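Local coordinates for protein kinase A regulatory subunit (Trypanosoma cruzi, PDB 6HYI) that serves as the regulatory subunit of a cAMP-independent protein kinase A and binds the nucleoside inosine in a cyclic nucleotide-binding domain, at the inosine site. Residues are numbered along the deposited sequence; one frame, centred on the assembly and turned at random.

The inosine site. Residues 73, 93, 95, 101, 103, 108-113, 120-122, 124, 172. With NOS (inosine), chain B.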
loop_
_atom_site.group_PDB
_atom_site.type_symbol
_atom_site.label_atom_id
_atom_site.label_comp_id
_atom_site.label_asym_id
_atom_site.label_seq_id
_atom_site.Cartn_x
_atom_site.Cartn_y
_atom_site.Cartn_z
ATOM N N MET A 73 -17.128 3.368 -15.719
ATOM C CA MET A 73 -16.646 2.869 -16.994
ATOM C C MET A 73 -17.285 1.509 -17.205
ATOM O O MET A 73 -17.738 0.859 -16.260
ATOM C CB MET A 73 -15.114 2.795 -17.025
ATOM C CG MET A 73 -14.516 1.989 -15.877
ATOM S SD MET A 73 -12.727 2.190 -15.720
ATOM C CE MET A 73 -12.647 3.813 -14.976
ATOM N N ILE A 93 -16.848 -3.824 -8.937
ATOM C CA ILE A 93 -16.188 -4.266 -10.160
ATOM C C ILE A 93 -16.962 -5.474 -10.675
ATOM O O ILE A 93 -17.133 -6.463 -9.954
ATOM C CB ILE A 93 -14.720 -4.629 -9.889
ATOM C CG1 ILE A 93 -13.974 -3.448 -9.254
ATOM C CG2 ILE A 93 -14.039 -5.089 -11.175
ATOM C CD1 ILE A 93 -13.992 -2.188 -10.097
ATOM N N LYS A 95 -17.559 -8.331 -13.718
ATOM C CA LYS A 95 -17.093 -9.084 -14.878
ATOM C C LYS A 95 -18.158 -10.108 -15.234
ATOM O O LYS A 95 -18.528 -10.935 -14.392
ATOM C CB LYS A 95 -15.788 -9.815 -14.558
ATOM C CG LYS A 95 -14.639 -8.908 -14.162
ATOM C CD LYS A 95 -13.345 -9.695 -14.054
ATOM C CE LYS A 95 -12.206 -8.819 -13.551
ATOM N NZ LYS A 95 -10.995 -9.630 -13.276
ATOM N N TYR A 101 -15.338 -7.573 -6.981
ATOM C CA TYR A 101 -14.449 -6.775 -6.151
ATOM C C TYR A 101 -15.199 -5.513 -5.762
ATOM O O TYR A 101 -16.057 -5.045 -6.510
ATOM C CB TYR A 101 -13.191 -6.395 -6.933
ATOM C CG TYR A 101 -12.063 -5.872 -6.085
ATOM C CD1 TYR A 101 -11.185 -6.745 -5.455
ATOM C CD2 TYR A 101 -11.867 -4.508 -5.919
ATOM C CE1 TYR A 101 -10.146 -6.266 -4.680
ATOM C CE2 TYR A 101 -10.831 -4.023 -5.150
ATOM C CZ TYR A 101 -9.973 -4.907 -4.535
ATOM O OH TYR A 101 -8.942 -4.427 -3.765
ATOM N N LYS A 103 -14.585 -1.565 -4.649
ATOM C CA LYS A 103 -13.693 -0.419 -4.532
ATOM C C LYS A 103 -14.283 0.559 -3.525
ATOM O O LYS A 103 -15.463 0.909 -3.614
ATOM C CB LYS A 103 -13.550 0.291 -5.877
ATOM C CG LYS A 103 -12.722 -0.487 -6.910
ATOM C CD LYS A 103 -11.232 -0.365 -6.668
ATOM C CE LYS A 103 -10.433 -1.103 -7.754
ATOM N NZ LYS A 103 -8.973 -0.893 -7.589
ATOM N N ALA A 108 -8.411 3.414 -6.480
ATOM C CA ALA A 108 -8.419 3.897 -7.849
ATOM C C ALA A 108 -9.168 2.934 -8.757
ATOM O O ALA A 108 -9.195 1.722 -8.526
ATOM C CB ALA A 108 -6.982 4.049 -8.363
ATOM N N VAL A 109 -9.785 3.492 -9.794
ATOM C CA VAL A 109 -10.280 2.699 -10.912
ATOM C C VAL A 109 -9.777 3.303 -12.209
ATOM O O VAL A 109 -9.626 4.523 -12.336
ATOM C CB VAL A 109 -11.810 2.536 -10.941
ATOM C CG1 VAL A 109 -12.271 1.701 -9.761
ATOM C CG2 VAL A 109 -12.488 3.900 -10.963
ATOM N N GLY A 110 -9.533 2.435 -13.185
ATOM C CA GLY A 110 -9.012 2.849 -14.468
ATOM C C GLY A 110 -7.521 2.645 -14.615
ATOM O O GLY A 110 -6.985 2.859 -15.710
ATOM N N GLU A 111 -6.837 2.236 -13.543
ATOM C CA GLU A 111 -5.384 2.134 -13.587
ATOM C C GLU A 111 -4.923 0.947 -14.421
ATOM O O GLU A 111 -3.849 1.000 -15.031
ATOM C CB GLU A 111 -4.816 2.066 -12.166
ATOM C CG GLU A 111 -4.775 0.669 -11.539
ATOM C CD GLU A 111 -6.135 0.048 -11.244
ATOM O OE1 GLU A 111 -6.162 -1.177 -11.004
ATOM O OE2 GLU A 111 -7.166 0.753 -11.242
ATOM N N LEU A 112 -5.708 -0.128 -14.461
ATOM C CA LEU A 112 -5.329 -1.283 -15.268
ATOM C C LEU A 112 -5.232 -0.897 -16.738
ATOM O O LEU A 112 -4.260 -1.236 -17.423
ATOM C CB LEU A 112 -6.345 -2.405 -15.041
ATOM C CG LEU A 112 -6.136 -3.810 -15.597
ATOM C CD1 LEU A 112 -7.163 -4.737 -14.963
ATOM C CD2 LEU A 112 -6.269 -3.826 -17.100
ATOM N N GLU A 113 -6.218 -0.145 -17.224
ATOM C CA GLU A 113 -6.255 0.249 -18.626
ATOM C C GLU A 113 -5.138 1.229 -18.956
ATOM O O GLU A 113 -4.567 1.180 -20.048
ATOM C CB GLU A 113 -7.603 0.891 -18.919
ATOM C CG GLU A 113 -8.759 -0.077 -18.863
ATOM C CD GLU A 113 -9.121 -0.564 -17.468
ATOM O OE1 GLU A 113 -8.837 0.126 -16.454
ATOM O OE2 GLU A 113 -9.726 -1.655 -17.396
ATOM N N VAL A 120 -11.326 -1.004 -21.452
ATOM C CA VAL A 120 -11.805 -1.278 -20.105
ATOM C C VAL A 120 -12.088 -2.758 -19.947
ATOM O O VAL A 120 -12.776 -3.375 -20.768
ATOM C CB VAL A 120 -13.048 -0.427 -19.792
ATOM C CG1 VAL A 120 -13.627 -0.839 -18.451
ATOM C CG2 VAL A 120 -12.703 1.044 -19.816
ATOM N N VAL A 121 -11.552 -3.334 -18.879
ATOM C CA VAL A 121 -11.652 -4.766 -18.646
ATOM C C VAL A 121 -12.919 -5.134 -17.893
ATOM O O VAL A 121 -13.544 -6.156 -18.187
ATOM C CB VAL A 121 -10.396 -5.251 -17.907
ATOM C CG1 VAL A 121 -10.627 -6.645 -17.346
ATOM C CG2 VAL A 121 -9.194 -5.209 -18.835
ATOM N N ALA A 122 -13.308 -4.328 -16.911
ATOM C CA ALA A 122 -14.451 -4.623 -16.066
ATOM C C ALA A 122 -15.316 -3.381 -15.940
ATOM O O ALA A 122 -14.826 -2.252 -16.010
ATOM C CB ALA A 122 -14.007 -5.045 -14.663
ATOM N N VAL A 124 -17.389 -0.755 -13.816
ATOM C CA VAL A 124 -17.268 -0.162 -12.490
ATOM C C VAL A 124 -18.595 0.526 -12.220
ATOM O O VAL A 124 -18.917 1.521 -12.875
ATOM C CB VAL A 124 -16.115 0.849 -12.437
ATOM C CG1 VAL A 124 -15.991 1.466 -11.059
ATOM C CG2 VAL A 124 -14.795 0.197 -12.848
ATOM N N TYR A 172 -4.467 -9.650 -8.728
ATOM C CA TYR A 172 -4.684 -8.205 -8.724
ATOM C C TYR A 172 -4.231 -7.587 -7.406
ATOM O O TYR A 172 -3.569 -6.542 -7.397
ATOM C CB TYR A 172 -6.159 -7.894 -8.981
ATOM C CG TYR A 172 -6.469 -6.424 -9.029
ATOM C CD1 TYR A 172 -6.772 -5.727 -7.871
ATOM C CD2 TYR A 172 -6.482 -5.730 -10.232
ATOM C CE1 TYR A 172 -7.054 -4.368 -7.898
ATOM C CE2 TYR A 172 -6.769 -4.379 -10.272
ATOM C CZ TYR A 172 -7.066 -3.705 -9.107
ATOM O OH TYR A 172 -7.347 -2.357 -9.158
HETATM N N9 NOS B . -10.485 -4.073 -11.890
HETATM C C4 NOS B . -10.281 -4.767 -10.888
HETATM N N3 NOS B . -10.251 -4.574 -9.587
HETATM C C2 NOS B . -10.029 -5.611 -8.742
HETATM N N1 NOS B . -9.822 -6.865 -9.227
HETATM C C6 NOS B . -9.840 -7.085 -10.524
HETATM O O6 NOS B . -9.665 -8.198 -10.933
HETATM C C5 NOS B . -10.078 -6.047 -11.379
HETATM N N7 NOS B . -10.178 -5.916 -12.798
HETATM C C8 NOS B . -10.424 -4.595 -13.014
HETATM C "C5'" NOS B . -11.868 -1.342 -14.916
HETATM O "O5'" NOS B . -11.412 -2.526 -15.555
HETATM C "C4'" NOS B . -11.233 -1.170 -13.559
HETATM O "O4'" NOS B . -11.737 -2.173 -12.630
HETATM C "C1'" NOS B . -10.692 -2.639 -11.855
HETATM C "C2'" NOS B . -9.499 -1.753 -12.060
HETATM O "O2'" NOS B . -9.589 -0.618 -11.203
HETATM C "C3'" NOS B . -9.719 -1.353 -13.507
HETATM O "O3'" NOS B . -9.003 -0.205 -13.915
HETATM O O HOH W 1 -8.929 -8.079 -14.342
#
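Gly110 adopts a positive phi (99°) in the turn between strand 108-109 and helix 111-116, presenting its N at 2.8 Å to the ribose 3'-hydroxyl O3' of inosine, while the loop at Val121 and Ala122 directs the Ala122 N at 2.9 Å to the 5'-hydroxyl O5' of inosine. Glu113, with CG anti to the carbonyl carbon and beside its backbone N, and a bend at chi2, lays its carboxylate along the sugar and grips two hydroxyls at once: OE1 accepts from O3' and OE2 from O5' of inosine, each at 2.6 Å and each through the syn lone pair. The anti lone pair of OE2 takes the Val121 N, a bond that helps hold the carboxylate in its rotation. Glu111 folds back from the crowded chi1 position (85°), so that the 2'-hydroxyl O2' of inosine donates to Glu111 OE2 at 2.8 Å, again on the syn side. Its OE1 is met from above the carboxylate plane by the Tyr172 OH, which also accepts from Lys103 NZ; that amine donates to Ala108 O nearly along the C=O axis, and its probable positive charge may stabilise the carboxylate. Tyr172, reaching in from helix 171-178, lays its ring over the pyrimidine part of hypoxanthine (centroids 3.5 Å, planes 10°), with C2 above the ring centre. On the opposite base face, Ile93 sets CG2 3.8 Å from the centroid of the imidazole part of inosine. The C2 end of the base points at the face of the Tyr101 ring, towards its rim. The extended Lys95 chain brings NZ to the carbonyl O6 of inosine at 3.1 Å, and a water links NZ to N7, so the purine edge is read too. With 387 of 406 Å² hidden, this phosphate-binding cassette, with Glu113 holding the 5'-hydroxyl of inosine, accommodates a nucleoside where classical relatives hold cAMP, consistent with cAMP-independent regulation of the kinase.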